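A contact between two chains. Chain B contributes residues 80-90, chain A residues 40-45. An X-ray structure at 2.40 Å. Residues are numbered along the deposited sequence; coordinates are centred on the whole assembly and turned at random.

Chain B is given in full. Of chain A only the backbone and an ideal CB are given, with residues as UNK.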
# COMPACT_ATOMS: atom_id res chain seq x y z
N GLU B 80 -39.58 0.60 -17.23
CA GLU B 80 -40.92 0.63 -17.80
C GLU B 80 -41.75 1.71 -17.12
O GLU B 80 -42.77 2.16 -17.65
CB GLU B 80 -41.60 -0.73 -17.66
CG GLU B 80 -40.81 -1.87 -18.29
CD GLU B 80 -41.53 -3.20 -18.21
OE1 GLU B 80 -42.05 -3.54 -17.12
OE2 GLU B 80 -41.59 -3.91 -19.24
N ARG B 81 -41.30 2.12 -15.94
CA ARG B 81 -41.98 3.13 -15.15
C ARG B 81 -41.42 4.54 -15.39
O ARG B 81 -41.78 5.48 -14.69
CB ARG B 81 -41.92 2.78 -13.66
CG ARG B 81 -42.10 1.29 -13.38
CD ARG B 81 -43.04 1.07 -12.21
NE ARG B 81 -44.44 1.06 -12.61
CZ ARG B 81 -45.20 -0.03 -12.63
NH1 ARG B 81 -44.70 -1.20 -12.26
NH2 ARG B 81 -46.47 0.05 -13.02
N LYS B 82 -40.51 4.65 -16.35
CA LYS B 82 -39.84 5.92 -16.66
C LYS B 82 -40.81 7.10 -16.82
O LYS B 82 -40.60 8.15 -16.23
CB LYS B 82 -38.98 5.76 -17.92
CG LYS B 82 -38.51 7.08 -18.54
CD LYS B 82 -37.59 7.85 -17.60
CE LYS B 82 -37.14 9.16 -18.23
NZ LYS B 82 -36.36 10.00 -17.29
N ASN B 83 -41.86 6.92 -17.62
CA ASN B 83 -42.84 7.98 -17.82
C ASN B 83 -43.63 8.28 -16.55
O ASN B 83 -44.01 9.43 -16.31
CB ASN B 83 -43.79 7.65 -18.97
CG ASN B 83 -44.84 8.73 -19.18
OD1 ASN B 83 -44.56 9.77 -19.78
ND2 ASN B 83 -46.05 8.49 -18.68
N GLU B 84 -43.86 7.24 -15.75
CA GLU B 84 -44.53 7.41 -14.46
C GLU B 84 -43.69 8.33 -13.57
O GLU B 84 -44.21 9.26 -12.96
CB GLU B 84 -44.75 6.06 -13.78
CG GLU B 84 -45.37 5.00 -14.70
CD GLU B 84 -45.77 3.74 -13.95
OE1 GLU B 84 -45.92 2.69 -14.60
OE2 GLU B 84 -45.94 3.82 -12.71
N SER B 85 -42.39 8.06 -13.52
CA SER B 85 -41.46 8.89 -12.76
C SER B 85 -41.43 10.30 -13.34
O SER B 85 -41.27 11.28 -12.60
CB SER B 85 -40.06 8.29 -12.78
OG SER B 85 -40.06 6.98 -12.25
N THR B 86 -41.58 10.41 -14.66
CA THR B 86 -41.59 11.70 -15.33
C THR B 86 -42.88 12.46 -15.00
O THR B 86 -42.94 13.68 -15.12
CB THR B 86 -41.45 11.53 -16.85
OG1 THR B 86 -40.49 10.52 -17.14
CG2 THR B 86 -41.01 12.84 -17.50
N GLU B 87 -43.90 11.72 -14.58
CA GLU B 87 -45.18 12.32 -14.21
C GLU B 87 -45.25 12.64 -12.72
O GLU B 87 -46.27 13.11 -12.22
CB GLU B 87 -46.34 11.41 -14.60
CG GLU B 87 -46.62 11.35 -16.10
CD GLU B 87 -47.83 10.50 -16.43
OE1 GLU B 87 -47.78 9.28 -16.19
OE2 GLU B 87 -48.83 11.06 -16.92
N GLY B 88 -44.15 12.36 -12.01
CA GLY B 88 -44.07 12.63 -10.58
C GLY B 88 -44.64 11.51 -9.73
O GLY B 88 -45.07 11.75 -8.60
N ASN B 89 -44.64 10.30 -10.27
CA ASN B 89 -45.23 9.16 -9.57
C ASN B 89 -44.26 8.39 -8.68
O ASN B 89 -44.68 7.54 -7.90
CB ASN B 89 -45.87 8.19 -10.57
CG ASN B 89 -47.03 8.81 -11.32
OD1 ASN B 89 -47.21 10.02 -11.31
ND2 ASN B 89 -47.82 7.97 -11.98
N GLN B 90 -42.97 8.68 -8.78
CA GLN B 90 -41.96 7.90 -8.06
C GLN B 90 -41.97 8.14 -6.56
O GLN B 90 -41.97 9.29 -6.10
CB GLN B 90 -40.55 8.13 -8.62
CG GLN B 90 -39.50 7.28 -7.92
CD GLN B 90 -38.08 7.59 -8.35
OE1 GLN B 90 -37.62 7.13 -9.39
NE2 GLN B 90 -37.38 8.38 -7.54
N UNK A 40 -38.57 -0.81 -6.19
CA UNK A 40 -39.06 0.44 -6.73
C UNK A 40 -40.53 0.61 -6.37
O UNK A 40 -41.30 -0.35 -6.41
CB UNK A 40 -38.86 0.49 -8.25
N UNK A 41 -40.93 1.83 -6.01
CA UNK A 41 -42.32 2.09 -5.65
C UNK A 41 -42.84 3.31 -6.39
O UNK A 41 -42.23 4.39 -6.34
CB UNK A 41 -42.46 2.29 -4.14
N UNK A 42 -43.96 3.15 -7.08
CA UNK A 42 -44.57 4.27 -7.78
C UNK A 42 -46.02 4.47 -7.36
O UNK A 42 -46.73 3.51 -7.09
CB UNK A 42 -44.49 4.06 -9.29
N UNK A 43 -46.46 5.72 -7.30
CA UNK A 43 -47.86 6.01 -6.99
C UNK A 43 -48.48 6.88 -8.06
O UNK A 43 -48.11 8.04 -8.23
CB UNK A 43 -47.98 6.69 -5.63
N UNK A 44 -49.45 6.32 -8.78
CA UNK A 44 -50.16 7.05 -9.81
C UNK A 44 -51.50 7.52 -9.29
O UNK A 44 -51.78 7.42 -8.10
CB UNK A 44 -50.34 6.19 -11.06
N UNK A 45 -52.37 7.96 -10.17
CA UNK A 45 -53.68 8.42 -9.78
C UNK A 45 -54.51 7.31 -9.24
O UNK A 45 -55.10 7.43 -8.22
CB UNK A 45 -54.40 9.08 -10.96

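Position 40 opens the chain A stretch in extended conformation. Its CB points toward chain B, but nothing of chain B 80-90 lies within 5.5 Å of it. The contact leaves the choice wide. The deposited residue is A:Asp40; its OD1 comes no nearer than 5.8 Å, to B:Gln90 OE1; its OD2 is hydrogen-bonded elsewhere in the structure.

Position 41 is also extended, and its CB points sideways. No chain B atom is close to that CB, so almost any side chain compatible with a strand would do. The residue is A:Val41, with chi1 t. It meets chain B mainly through its backbone: its O lies 3.8 Å from B:Gln90 C.

Position 42 is the centre of the contact. It pairs with B:Gln90 in an antiparallel, non-hydrogen-bonded bridge, CA to CA 4.5 Å, and both side chains project from the same face of the sheet. The CB is 3.7 Å from B:Glu84 OE2 and 4.4 Å from B:Arg81 CD. Beyond it lie the aliphatic part of B:Arg81 and the hydroxyl of B:Ser85. A flat side chain of medium length with a polar tip would suit; histidine fits well, and an amide such as glutamine could be considered. The residue is A:His42, with chi1 m. B:Arg81 CB sits over one ring face, 3.8 Å from the ring centroid, in a CH-pi contact. At the ring edge, A:His42 NE2 forms a 2.7 Å hydrogen bond with B:Ser85 OG. B:Gln90 CA packs 3.5 Å from A:His42 CD2. B:Arg81 is itself held by a salt bridge, NE to B:Glu84 OE1 at 3.0 Å.

Position 43 contributes its backbone first. Its N donates a nearly straight hydrogen bond of 2.6 Å to B:Asn89 O, which any residue with a free NH could make. The CB points sideways, 4.1 Å from that same O, and chain B offers the side chain no donor nearby. Many side chains would serve. The residue is A:Glu43; its chain is extended, its end leads away, and OE1 is hydrogen-bonded elsewhere in the structure.

Position 44 has phi/psi of -101/-167°, which does not by itself demand glycine. The surroundings are more telling: an ideal CB would lie only 3.2 Å from B:Asn89 ND2, a tight fit. This favours glycine, since any other residue would bring that CB. The residue is A:Gly44, and its CA packs 3.3 Å from B:Asn89 ND2.

Position 45 has its CB sideways, with nothing of chain B within 5.5 Å. The contact sets no preference. The residue is A:Lys45, whose end leads away.

Chain A 40-45: DVHEGK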
# COMPACT_ATOMS: atom_id res chain seq x y z
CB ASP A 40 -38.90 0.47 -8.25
CG ASP A 40 -37.54 0.97 -8.68
OD1 ASP A 40 -37.40 1.34 -9.86
OD2 ASP A 40 -36.62 0.99 -7.84
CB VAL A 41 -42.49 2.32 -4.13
CG1 VAL A 41 -43.92 2.71 -3.81
CG2 VAL A 41 -42.09 1.07 -3.36
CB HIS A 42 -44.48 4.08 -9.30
CG HIS A 42 -43.11 4.32 -9.85
ND1 HIS A 42 -42.14 3.33 -9.89
CD2 HIS A 42 -42.55 5.42 -10.39
CE1 HIS A 42 -41.04 3.83 -10.43
NE2 HIS A 42 -41.26 5.09 -10.74
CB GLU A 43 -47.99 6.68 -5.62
CG GLU A 43 -49.41 7.09 -5.28
CD GLU A 43 -49.51 7.86 -3.98
OE1 GLU A 43 -50.36 8.77 -3.89
OE2 GLU A 43 -48.74 7.56 -3.05
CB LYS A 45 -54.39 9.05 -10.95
CG LYS A 45 -55.83 9.42 -10.68
CD LYS A 45 -56.78 8.80 -11.68
CE LYS A 45 -57.66 9.85 -12.32
NZ LYS A 45 -58.93 9.23 -12.73
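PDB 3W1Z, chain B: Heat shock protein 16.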